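Local coordinates for protein putative hydrolase (Shewanella frigidimarina, PDB 3LHO) that probably acts as an iron-dependent dioxygenase of the 2-oxoadipate dioxygenase/decarboxylase family, at residues 7-12 / 129-134; 15-18 / 23-26; 42-47 / 55-60; 218-223 / 227-232. All coordinates share one frame; numbering follows the deposited sequence.

From the N terminus, helix 6-20 comes first and serves twice: its early turns make contact 1, and its later ones pack on the next helix, 22-32, in contact 2. Contact 3 follows as strand 39-47 and helix 54-62 fold back on each other. Contact 1 closes only when the chain returns at 129-134, so the short loops of contacts 2 and 3 lie in series inside its long one. Contact 4, a hairpin, comes afterwards, and no two loops cross. In space L9 rests on the backbone of H60, and F129 on H60 and L57 of contact 3, Y131 meets D16, and C232 at the end of contact 4 packs on Y17 of contact 2.

Contact 1 (7-12 / 129-134); sequences NALFAA and FIYSGR
The phenol ring of Y131 lies beside helix 6-20 with the carbonyl oxygen of A12 over one face, 4.1 Å above the ring plane and displaced toward the rim. At the ring edge, near its plane, sits methyl CD1 of L9, which is 4.3 Å from Y131 CE1. On the same face as that oxygen, the methyl of A12 sits over the hydroxyl-bearing end of the ring, A12 CB 3.4 Å from Y131 CZ and from OH. Y131 CG stands between its backbone N and carbonyl carbon (chi1 54°), a crowded position that turns the ring back against the helix. Its hydroxyl is bonded to NE2 of H3, so the polar tip is tied to the N-terminal tail. Were Y131 an alanine, H3 would probably lose this partner and a gap would open beside the A12 methyl and L9. Within this glyoxalase-clan fold the contact joins the first helix to the connection between helices 106-116 and 140-149, where S132 and G133 both face Y161 in a classic beta bulge. Deeper in, L9 and I130 meet at about a right angle, with CD1 of L9 3.7 Å from CD1 of I130. F61 of helix 54-62 touches both side chains, and L13, one turn along helix 6-20 from L9, leans on I130 and Y131. Next to the contact, the 3-10 turn is gripped from within: F129 O accepts from S132 N and from S132 OG, the latter at 2.7 Å and tilted 21° from the carbonyl plane.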
loop_
_atom_site.group_PDB
_atom_site.type_symbol
_atom_site.label_atom_id
_atom_site.label_comp_id
_atom_site.label_asym_id
_atom_site.label_seq_id
_atom_site.Cartn_x
_atom_site.Cartn_y
_atom_site.Cartn_z
ATOM N N ASN A 7 -6.095 8.932 13.902
ATOM C CA ASN A 7 -5.382 10.014 13.239
ATOM C C ASN A 7 -3.897 9.923 13.465
ATOM O O ASN A 7 -3.144 10.103 12.536
ATOM C CB ASN A 7 -5.939 11.388 13.624
ATOM C CG ASN A 7 -7.323 11.587 13.104
ATOM O OD1 ASN A 7 -7.602 11.342 11.929
ATOM N ND2 ASN A 7 -8.229 11.982 13.984
ATOM N N ALA A 8 -3.479 9.620 14.695
ATOM C CA ALA A 8 -2.075 9.456 15.010
ATOM C C ALA A 8 -1.419 8.323 14.211
ATOM O O ALA A 8 -0.278 8.453 13.789
ATOM C CB ALA A 8 -1.892 9.220 16.517
ATOM N N LEU A 9 -2.139 7.210 14.001
ATOM C CA LEU A 9 -1.599 6.076 13.245
ATOM C C LEU A 9 -1.313 6.439 11.795
ATOM O O LEU A 9 -0.211 6.221 11.299
ATOM C CB LEU A 9 -2.538 4.853 13.318
ATOM C CG LEU A 9 -2.182 3.599 12.521
ATOM C CD1 LEU A 9 -0.739 3.136 12.814
ATOM C CD2 LEU A 9 -3.161 2.496 12.821
ATOM N N PHE A 10 -2.302 7.016 11.120
ATOM C CA PHE A 10 -2.091 7.477 9.765
ATOM C C PHE A 10 -1.073 8.618 9.629
ATOM O O PHE A 10 -0.300 8.602 8.681
ATOM C CB PHE A 10 -3.421 7.804 9.105
ATOM C CG PHE A 10 -4.249 6.582 8.827
ATOM C CD1 PHE A 10 -3.826 5.651 7.910
ATOM C CD2 PHE A 10 -5.437 6.337 9.524
ATOM C CE1 PHE A 10 -4.585 4.523 7.653
ATOM C CE2 PHE A 10 -6.204 5.225 9.248
ATOM C CZ PHE A 10 -5.776 4.308 8.328
ATOM N N ALA A 11 -1.026 9.539 10.597
ATOM C CA ALA A 11 0.028 10.553 10.607
ATOM C C ALA A 11 1.406 9.881 10.578
ATOM O O ALA A 11 2.259 10.274 9.813
ATOM C CB ALA A 11 -0.077 11.526 11.832
ATOM N N ALA A 12 1.613 8.885 11.435
ATOM C CA ALA A 12 2.905 8.236 11.569
ATOM C C ALA A 12 3.224 7.394 10.332
ATOM O O ALA A 12 4.377 7.381 9.833
ATOM C CB ALA A 12 2.939 7.388 12.867
ATOM N N PHE A 129 4.709 -0.964 14.394
ATOM C CA PHE A 129 4.983 -2.137 13.567
ATOM C C PHE A 129 4.668 -1.948 12.074
ATOM O O PHE A 129 5.452 -2.372 11.215
ATOM C CB PHE A 129 4.295 -3.409 14.077
ATOM C CG PHE A 129 4.559 -4.632 13.164
ATOM C CD1 PHE A 129 5.857 -5.125 13.029
ATOM C CD2 PHE A 129 3.557 -5.195 12.402
ATOM C CE1 PHE A 129 6.146 -6.150 12.229
ATOM C CE2 PHE A 129 3.829 -6.250 11.589
ATOM C CZ PHE A 129 5.120 -6.732 11.466
ATOM N N ILE A 130 3.543 -1.332 11.729
ATOM C CA ILE A 130 3.189 -1.258 10.306
ATOM C C ILE A 130 4.064 -0.236 9.524
ATOM O O ILE A 130 4.010 -0.176 8.320
ATOM C CB ILE A 130 1.675 -1.003 10.089
ATOM C CG1 ILE A 130 1.291 0.391 10.532
ATOM C CG2 ILE A 130 0.760 -2.137 10.765
ATOM C CD1 ILE A 130 -0.143 0.782 10.083
ATOM N N TYR A 131 4.854 0.571 10.237
ATOM C CA TYR A 131 5.863 1.433 9.601
ATOM C C TYR A 131 7.270 1.227 10.182
ATOM O O TYR A 131 8.081 2.161 10.210
ATOM C CB TYR A 131 5.449 2.915 9.634
ATOM C CG TYR A 131 5.101 3.460 11.023
ATOM C CD1 TYR A 131 3.801 3.306 11.541
ATOM C CD2 TYR A 131 6.080 4.086 11.826
ATOM C CE1 TYR A 131 3.476 3.751 12.788
ATOM C CE2 TYR A 131 5.753 4.554 13.122
ATOM C CZ TYR A 131 4.423 4.386 13.570
ATOM O OH TYR A 131 4.045 4.814 14.801
ATOM N N SER A 132 7.547 -0.004 10.626
ATOM C CA SER A 132 8.809 -0.341 11.349
ATOM C C SER A 132 9.949 -0.653 10.342
ATOM O O SER A 132 11.111 -0.745 10.702
ATOM C CB SER A 132 8.593 -1.583 12.280
ATOM O OG SER A 132 8.101 -2.736 11.532
ATOM N N GLY A 133 9.613 -0.903 9.087
ATOM C CA GLY A 133 10.646 -1.202 8.060
ATOM C C GLY A 133 11.165 -2.628 8.084
ATOM O O GLY A 133 10.422 -3.608 8.365
ATOM N N ARG A 134 12.440 -2.742 7.741
ATOM C CA ARG A 134 13.080 -4.020 7.623
ATOM C C ARG A 134 13.549 -4.512 8.959
ATOM O O ARG A 134 14.224 -3.795 9.654
ATOM C CB ARG A 134 14.313 -3.928 6.702
ATOM C CG ARG A 134 14.080 -4.591 5.373
ATOM C CD ARG A 134 15.366 -4.907 4.658
ATOM N NE ARG A 134 16.280 -3.762 4.578
ATOM C CZ ARG A 134 17.548 -3.779 4.967
ATOM N NH1 ARG A 134 18.097 -4.886 5.480
ATOM N NH2 ARG A 134 18.277 -2.671 4.848
#

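Contact 2 (15-18 / 23-26); sequences QDYI and SAAK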
loop_
_atom_site.group_PDB
_atom_site.type_symbol
_atom_site.label_atom_id
_atom_site.label_comp_id
_atom_site.label_asym_id
_atom_site.label_seq_id
_atom_site.Cartn_x
_atom_site.Cartn_y
_atom_site.Cartn_z
ATOM N N GLN A 15 4.149 9.927 7.560
ATOM C CA GLN A 15 5.514 10.497 7.746
ATOM C C GLN A 15 6.606 9.531 7.260
ATOM O O GLN A 15 7.584 9.940 6.624
ATOM C CB GLN A 15 5.805 10.928 9.201
ATOM C CG GLN A 15 5.121 12.275 9.608
ATOM C CD GLN A 15 5.362 13.438 8.593
ATOM O OE1 GLN A 15 6.459 13.578 8.029
ATOM N NE2 GLN A 15 4.337 14.263 8.370
ATOM N N ASP A 16 6.405 8.251 7.538
ATOM C CA ASP A 16 7.304 7.215 7.084
ATOM C C ASP A 16 7.265 7.006 5.577
ATOM O O ASP A 16 8.320 6.903 4.940
ATOM C CB ASP A 16 7.061 5.907 7.817
ATOM C CG ASP A 16 7.934 4.828 7.289
ATOM O OD1 ASP A 16 9.115 4.822 7.589
ATOM O OD2 ASP A 16 7.481 4.018 6.459
ATOM N N TYR A 17 6.054 6.942 5.029
ATOM C CA TYR A 17 5.828 6.786 3.602
ATOM C C TYR A 17 6.445 7.860 2.714
ATOM O O TYR A 17 7.003 7.532 1.650
ATOM C CB TYR A 17 4.316 6.767 3.387
ATOM C CG TYR A 17 3.784 6.790 1.947
ATOM C CD1 TYR A 17 3.916 5.674 1.119
ATOM C CD2 TYR A 17 3.065 7.881 1.486
ATOM C CE1 TYR A 17 3.381 5.652 -0.177
ATOM C CE2 TYR A 17 2.505 7.892 0.188
ATOM C CZ TYR A 17 2.676 6.790 -0.641
ATOM O OH TYR A 17 2.089 6.796 -1.883
ATOM N N ILE A 18 6.321 9.125 3.122
ATOM C CA ILE A 18 6.855 10.236 2.316
ATOM C C ILE A 18 8.386 10.256 2.276
ATOM O O ILE A 18 8.962 10.808 1.352
ATOM C CB ILE A 18 6.298 11.662 2.712
ATOM C CG1 ILE A 18 6.677 12.057 4.143
ATOM C CG2 ILE A 18 4.788 11.763 2.474
ATOM C CD1 ILE A 18 6.267 13.528 4.504
ATOM N N SER A 23 7.380 12.393 -3.919
ATOM C CA SER A 23 6.326 12.830 -4.821
ATOM C C SER A 23 4.960 12.983 -4.116
ATOM O O SER A 23 4.212 13.908 -4.406
ATOM C CB SER A 23 6.177 11.855 -5.984
ATOM O OG SER A 23 7.340 11.864 -6.791
ATOM N N ALA A 24 4.665 12.064 -3.207
ATOM C CA ALA A 24 3.455 12.113 -2.439
ATOM C C ALA A 24 3.441 13.379 -1.582
ATOM O O ALA A 24 2.425 14.063 -1.483
ATOM C CB ALA A 24 3.289 10.803 -1.565
ATOM N N ALA A 25 4.564 13.720 -0.982
ATOM C CA ALA A 25 4.546 14.935 -0.149
ATOM C C ALA A 25 4.215 16.148 -1.035
ATOM O O ALA A 25 3.390 17.015 -0.673
ATOM C CB ALA A 25 5.877 15.133 0.631
ATOM N N LYS A 26 4.797 16.182 -2.224
ATOM C CA LYS A 26 4.605 17.341 -3.115
ATOM C C LYS A 26 3.176 17.401 -3.674
ATOM O O LYS A 26 2.563 18.464 -3.684
ATOM C CB LYS A 26 5.626 17.335 -4.259
ATOM C CG LYS A 26 7.061 17.496 -3.793
ATOM C CD LYS A 26 8.005 17.523 -4.989
ATOM C CE LYS A 26 9.469 17.625 -4.597
ATOM N NZ LYS A 26 10.368 17.416 -5.778
#
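Helices 6-20 and 22-32 follow one another with barely a break, and at the corner I18 and A25 bring their CA atoms to 5.8 Å. Two small residues of the second helix receive two large ones of the first. The ring of Y17 comes obliquely to A24, so that its CE2 carbon lies 3.5 Å from A24 CB. The ring gets there because chi1 of 172° sets CG opposite the backbone N, although the bond to CB aims neither at the second helix nor away from it. I18 uses its CG2 branch, which rests 4.0 Å from A25 CB and just as far from A25 N, while A24 CB stays looser, 4.4 Å from I18 CG2. The contact is wholly apolar. The Y17 hydroxyl finds its partner in F233 O, and Y17 O takes a bond from T21 OG1 in the short link between the helices. Y17 also lies against F166 on strand 165-169, the two ring planes at about 40°, and A24 and Y17 both touch Y234 just ahead of strand 235-239. Those two sheet strands begin with H165 and E235, which bind the nickel ion, and the Y17 side chain is about 9 Å from that metal.

Contact 3 (42-47 / 55-60); sequences IALRTF and SVLAKH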
loop_
_atom_site.group_PDB
_atom_site.type_symbol
_atom_site.label_atom_id
_atom_site.label_comp_id
_atom_site.label_asym_id
_atom_site.label_seq_id
_atom_site.Cartn_x
_atom_site.Cartn_y
_atom_site.Cartn_z
ATOM N N ILE A 42 -5.228 3.103 2.126
ATOM C CA ILE A 42 -3.831 2.688 2.186
ATOM C C ILE A 42 -3.743 1.180 1.874
ATOM O O ILE A 42 -4.756 0.428 1.912
ATOM C CB ILE A 42 -3.124 3.065 3.557
ATOM C CG1 ILE A 42 -3.780 2.332 4.733
ATOM C CG2 ILE A 42 -3.162 4.581 3.797
ATOM C CD1 ILE A 42 -2.908 1.526 5.554
ATOM N N ALA A 43 -2.552 0.756 1.461
ATOM C CA ALA A 43 -2.302 -0.654 1.132
ATOM C C ALA A 43 -1.081 -1.121 1.892
ATOM O O ALA A 43 -0.031 -0.433 1.848
ATOM C CB ALA A 43 -2.066 -0.828 -0.381
ATOM N N LEU A 44 -1.198 -2.266 2.561
ATOM C CA LEU A 44 -0.092 -2.913 3.266
ATOM C C LEU A 44 0.093 -4.332 2.754
ATOM O O LEU A 44 -0.854 -4.915 2.212
ATOM C CB LEU A 44 -0.368 -2.922 4.779
ATOM C CG LEU A 44 -0.682 -1.615 5.473
ATOM C CD1 LEU A 44 -1.114 -1.920 6.946
ATOM C CD2 LEU A 44 0.529 -0.647 5.489
ATOM N N ARG A 45 1.295 -4.882 2.928
ATOM C CA ARG A 45 1.650 -6.193 2.365
ATOM C C ARG A 45 2.316 -7.045 3.423
ATOM O O ARG A 45 2.981 -6.525 4.281
ATOM C CB ARG A 45 2.684 -5.991 1.282
ATOM C CG ARG A 45 2.151 -5.217 0.082
ATOM C CD ARG A 45 3.216 -5.092 -0.949
ATOM N NE ARG A 45 2.645 -4.687 -2.225
ATOM C CZ ARG A 45 3.296 -4.617 -3.382
ATOM N NH1 ARG A 45 4.581 -4.910 -3.457
ATOM N NH2 ARG A 45 2.638 -4.251 -4.482
ATOM N N THR A 46 2.207 -8.359 3.321
ATOM C CA THR A 46 2.953 -9.248 4.229
ATOM C C THR A 46 2.960 -10.641 3.620
ATOM O O THR A 46 2.575 -10.795 2.435
ATOM C CB THR A 46 2.370 -9.257 5.652
ATOM O OG1 THR A 46 3.293 -9.911 6.553
ATOM C CG2 THR A 46 1.015 -9.940 5.693
ATOM N N PHE A 47 3.468 -11.619 4.370
ATOM C CA PHE A 47 3.416 -13.044 3.970
ATOM C C PHE A 47 2.480 -13.830 4.859
ATOM O O PHE A 47 2.244 -13.441 5.995
ATOM C CB PHE A 47 4.809 -13.664 4.091
ATOM C CG PHE A 47 5.867 -12.950 3.305
ATOM C CD1 PHE A 47 5.953 -13.089 1.957
ATOM C CD2 PHE A 47 6.793 -12.144 3.939
ATOM C CE1 PHE A 47 6.936 -12.445 1.227
ATOM C CE2 PHE A 47 7.766 -11.501 3.221
ATOM C CZ PHE A 47 7.828 -11.644 1.857
ATOM N N SER A 55 -3.738 -11.128 9.641
ATOM C CA SER A 55 -4.514 -10.913 10.852
ATOM C C SER A 55 -3.666 -10.117 11.835
ATOM O O SER A 55 -4.191 -9.292 12.543
ATOM C CB SER A 55 -4.945 -12.226 11.466
ATOM O OG SER A 55 -5.815 -12.880 10.520
ATOM N N VAL A 56 -2.361 -10.362 11.818
ATOM C CA VAL A 56 -1.465 -9.620 12.741
ATOM C C VAL A 56 -1.415 -8.111 12.410
ATOM O O VAL A 56 -1.438 -7.225 13.329
ATOM C CB VAL A 56 -0.071 -10.207 12.678
ATOM C CG1 VAL A 56 0.909 -9.369 13.483
ATOM C CG2 VAL A 56 -0.104 -11.648 13.204
ATOM N N LEU A 57 -1.295 -7.797 11.119
ATOM C CA LEU A 57 -1.302 -6.415 10.675
ATOM C C LEU A 57 -2.669 -5.814 10.927
ATOM O O LEU A 57 -2.770 -4.673 11.343
ATOM C CB LEU A 57 -0.953 -6.289 9.187
ATOM C CG LEU A 57 0.559 -6.282 8.825
ATOM C CD1 LEU A 57 1.272 -7.614 9.064
ATOM C CD2 LEU A 57 0.776 -5.822 7.390
ATOM N N ALA A 58 -3.728 -6.562 10.629
ATOM C CA ALA A 58 -5.098 -6.049 10.754
ATOM C C ALA A 58 -5.460 -5.602 12.180
ATOM O O ALA A 58 -6.236 -4.649 12.349
ATOM C CB ALA A 58 -6.121 -7.095 10.233
ATOM N N LYS A 59 -4.854 -6.242 13.186
ATOM C CA LYS A 59 -5.147 -5.923 14.589
ATOM C C LYS A 59 -4.787 -4.481 14.933
ATOM O O LYS A 59 -5.369 -3.888 15.848
ATOM C CB LYS A 59 -4.428 -6.880 15.555
ATOM C CG LYS A 59 -5.126 -8.200 15.775
ATOM C CD LYS A 59 -6.326 -8.048 16.701
ATOM C CE LYS A 59 -6.959 -9.405 16.971
ATOM N NZ LYS A 59 -8.312 -9.244 17.595
ATOM N N HIS A 60 -3.820 -3.920 14.214
ATOM C CA HIS A 60 -3.455 -2.501 14.407
ATOM C C HIS A 60 -4.594 -1.593 14.022
ATOM O O HIS A 60 -4.648 -0.459 14.448
ATOM C CB HIS A 60 -2.154 -2.148 13.673
ATOM C CG HIS A 60 -0.964 -2.810 14.275
ATOM N ND1 HIS A 60 -0.115 -2.155 15.149
ATOM C CD2 HIS A 60 -0.527 -4.092 14.215
ATOM C CE1 HIS A 60 0.793 -3.006 15.589
ATOM N NE2 HIS A 60 0.567 -4.186 15.050
#
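L57 of helix 54-62 and T46 of strand 39-47 reach toward each other, tip to tip, and the forked end of the leucine spans the strand from T46 to L44. Branch CD1 is the one that meets the threonine: it lies 3.9 Å from T46 CB and 4.0 Å from T46 OG1, with T46 CG2 only slightly farther. Branch CD2 turns the other way along the strand, 3.9 Å from R45 O and 4.1 Å from L44 CB. L57 holds its CG anti to the carbonyl carbon (chi1 -83°), which sends the whole fork off the helix and onto the strand. L44 and T46 both point their CB at the helix, as alternate residues of a strand do, while R45 between them points away and meets L57 through its backbone, the carbonyl oxygen nearest. The T46 hydroxyl, beside the apolar CD1, is bonded to V52 O and to the hydroxyl of Y161, so this buried polar group has partners on both the connecting loop and a neighbouring one. The axes of 42-47 and 55-60 come within 9.5 Å, with 147° between their directions. The helix lies over one side of the mixed sheet, where L57 also touches F129 and A58 rests on I96. On the other side, R45 reaches helix 151-159 and makes a cation-pi contact with W155. In the sheet plane, L44 makes backbone hydrogen bonds with F95 of strand 93-99, and A43 with H165, a nickel ligand on strand 165-169; another ligand, H41, lies immediately before I42 on the strand of this contact.

Contact 4 (218-223 / 227-232); sequences VVVNFT and VEIPSC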
loop_
_atom_site.group_PDB
_atom_site.type_symbol
_atom_site.label_atom_id
_atom_site.label_comp_id
_atom_site.label_asym_id
_atom_site.label_seq_id
_atom_site.Cartn_x
_atom_site.Cartn_y
_atom_site.Cartn_z
ATOM N N VAL A 218 14.496 4.665 -4.001
ATOM C CA VAL A 218 15.230 4.708 -2.729
ATOM C C VAL A 218 16.412 3.788 -2.790
ATOM O O VAL A 218 16.444 2.884 -3.609
ATOM C CB VAL A 218 14.382 4.278 -1.519
ATOM C CG1 VAL A 218 13.317 5.308 -1.229
ATOM C CG2 VAL A 218 13.781 2.870 -1.730
ATOM N N VAL A 219 17.375 4.008 -1.906
ATOM C CA VAL A 219 18.549 3.147 -1.781
ATOM C C VAL A 219 18.245 2.109 -0.697
ATOM O O VAL A 219 17.798 2.446 0.390
ATOM C CB VAL A 219 19.839 3.965 -1.411
ATOM C CG1 VAL A 219 21.009 3.036 -1.240
ATOM C CG2 VAL A 219 20.149 5.020 -2.453
ATOM N N VAL A 220 18.424 0.834 -1.021
ATOM C CA VAL A 220 18.310 -0.231 -0.047
ATOM C C VAL A 220 19.703 -0.735 0.300
ATOM O O VAL A 220 20.538 -0.990 -0.589
ATOM C CB VAL A 220 17.396 -1.356 -0.619
ATOM C CG1 VAL A 220 17.520 -2.660 0.198
ATOM C CG2 VAL A 220 15.987 -0.820 -0.622
ATOM N N ASN A 221 19.961 -0.859 1.593
ATOM C CA ASN A 221 21.262 -1.278 2.090
ATOM C C ASN A 221 21.297 -2.779 2.317
ATOM O O ASN A 221 21.063 -3.283 3.400
ATOM C CB ASN A 221 21.645 -0.486 3.336
ATOM C CG ASN A 221 21.609 1.016 3.101
ATOM O OD1 ASN A 221 20.783 1.717 3.668
ATOM N ND2 ASN A 221 22.447 1.501 2.198
ATOM N N PHE A 222 21.552 -3.495 1.241
ATOM C CA PHE A 222 21.729 -4.928 1.294
ATOM C C PHE A 222 23.026 -5.215 2.043
ATOM O O PHE A 222 23.904 -4.332 2.201
ATOM C CB PHE A 222 21.733 -5.547 -0.115
ATOM C CG PHE A 222 20.393 -5.475 -0.819
ATOM C CD1 PHE A 222 19.345 -6.286 -0.430
ATOM C CD2 PHE A 222 20.181 -4.598 -1.870
ATOM C CE1 PHE A 222 18.109 -6.201 -1.039
ATOM C CE2 PHE A 222 18.966 -4.522 -2.495
ATOM C CZ PHE A 222 17.904 -5.326 -2.067
ATOM N N THR A 223 23.153 -6.445 2.524
ATOM C CA THR A 223 24.366 -6.851 3.211
ATOM C C THR A 223 25.598 -6.695 2.327
ATOM O O THR A 223 26.634 -6.305 2.811
ATOM C CB THR A 223 24.254 -8.299 3.799
ATOM O OG1 THR A 223 23.972 -9.243 2.763
ATOM C CG2 THR A 223 23.118 -8.345 4.803
ATOM N N VAL A 227 21.785 -0.587 -3.263
ATOM C CA VAL A 227 21.090 -0.664 -4.528
ATOM C C VAL A 227 19.910 0.297 -4.588
ATOM O O VAL A 227 19.056 0.347 -3.679
ATOM C CB VAL A 227 20.610 -2.087 -4.777
ATOM C CG1 VAL A 227 19.901 -2.145 -6.110
ATOM C CG2 VAL A 227 21.795 -3.088 -4.730
ATOM N N GLU A 228 19.834 1.052 -5.680
ATOM C CA GLU A 228 18.676 1.886 -5.936
ATOM C C GLU A 228 17.512 1.118 -6.572
ATOM O O GLU A 228 17.655 0.487 -7.608
ATOM C CB GLU A 228 19.123 3.058 -6.807
ATOM C CG GLU A 228 18.232 4.220 -6.795
ATOM C CD GLU A 228 18.895 5.412 -7.473
ATOM O OE1 GLU A 228 19.827 6.004 -6.897
ATOM O OE2 GLU A 228 18.518 5.708 -8.601
ATOM N N ILE A 229 16.351 1.142 -5.931
ATOM C CA ILE A 229 15.183 0.461 -6.462
ATOM C C ILE A 229 13.956 1.383 -6.402
ATOM O O ILE A 229 13.918 2.353 -5.637
ATOM C CB ILE A 229 14.889 -0.899 -5.689
ATOM C CG1 ILE A 229 14.346 -0.635 -4.280
ATOM C CG2 ILE A 229 16.172 -1.827 -5.686
ATOM C CD1 ILE A 229 13.665 -1.841 -3.617
ATOM N N PRO A 230 12.929 1.068 -7.189
ATOM C CA PRO A 230 11.668 1.772 -6.992
ATOM C C PRO A 230 11.097 1.572 -5.603
ATOM O O PRO A 230 11.129 0.457 -5.038
ATOM C CB PRO A 230 10.737 1.116 -8.023
ATOM C CG PRO A 230 11.662 0.469 -9.015
ATOM C CD PRO A 230 12.793 0.000 -8.200
ATOM N N SER A 231 10.557 2.641 -5.053
ATOM C CA SER A 231 10.004 2.571 -3.708
ATOM C C SER A 231 8.486 2.457 -3.843
ATOM O O SER A 231 7.959 1.352 -3.986
ATOM C CB SER A 231 10.462 3.779 -2.874
ATOM O OG SER A 231 10.194 4.992 -3.570
ATOM N N CYS A 232 7.787 3.584 -3.829
ATOM C CA CYS A 232 6.310 3.597 -3.928
ATOM C C CYS A 232 5.820 4.635 -4.912
ATOM O O CYS A 232 6.480 5.663 -5.128
ATOM C CB CYS A 232 5.704 4.006 -2.588
ATOM S SG CYS A 232 6.295 3.086 -1.138
#
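This is a beta hairpin, strands 217-222 and 225-230, forming a small two-stranded antiparallel sheet apart from the main one. Two hydrogen-bonded pairs hold it. V218 and I229 exchange bonds nearly along the C=O axis, V218 N to I229 O and I229 N to V218 O both spanning 2.9 Å. V220 and V227 also exchange two bonds, but bent at the oxygen: V220 N to V227 O is 2.8 Å, straight at the hydrogen (175°) with the donor tilted 27° from the carbonyl plane. Between them the non-hydrogen-bonded pair V219 and E228 draws the CA atoms to 4.3 Å, and the CA-H of E228 points at V218 O. The short strand axes stand 128° apart in direction, a strong twist. One face carries V218, V220, V227 and I229. There V220 CG2 lies 3.9 Å from I229 CD1, and the helices 151-159 and 140-149 close over it, with L159 on both V218 and V220 and Y143 on I229. V218 sets both methyls astride S231, whose OG is bonded to M20 O; cut back to an alanine, this position would probably leave a gap over the S231 methylene and take from L159 part of its packing. Toward the turn, the F222 ring has V220 CG1 over one face, 3.5 Å above its plane, and V227 at its edge, where F222 CD2 comes to 3.6 Å from V227 CG2.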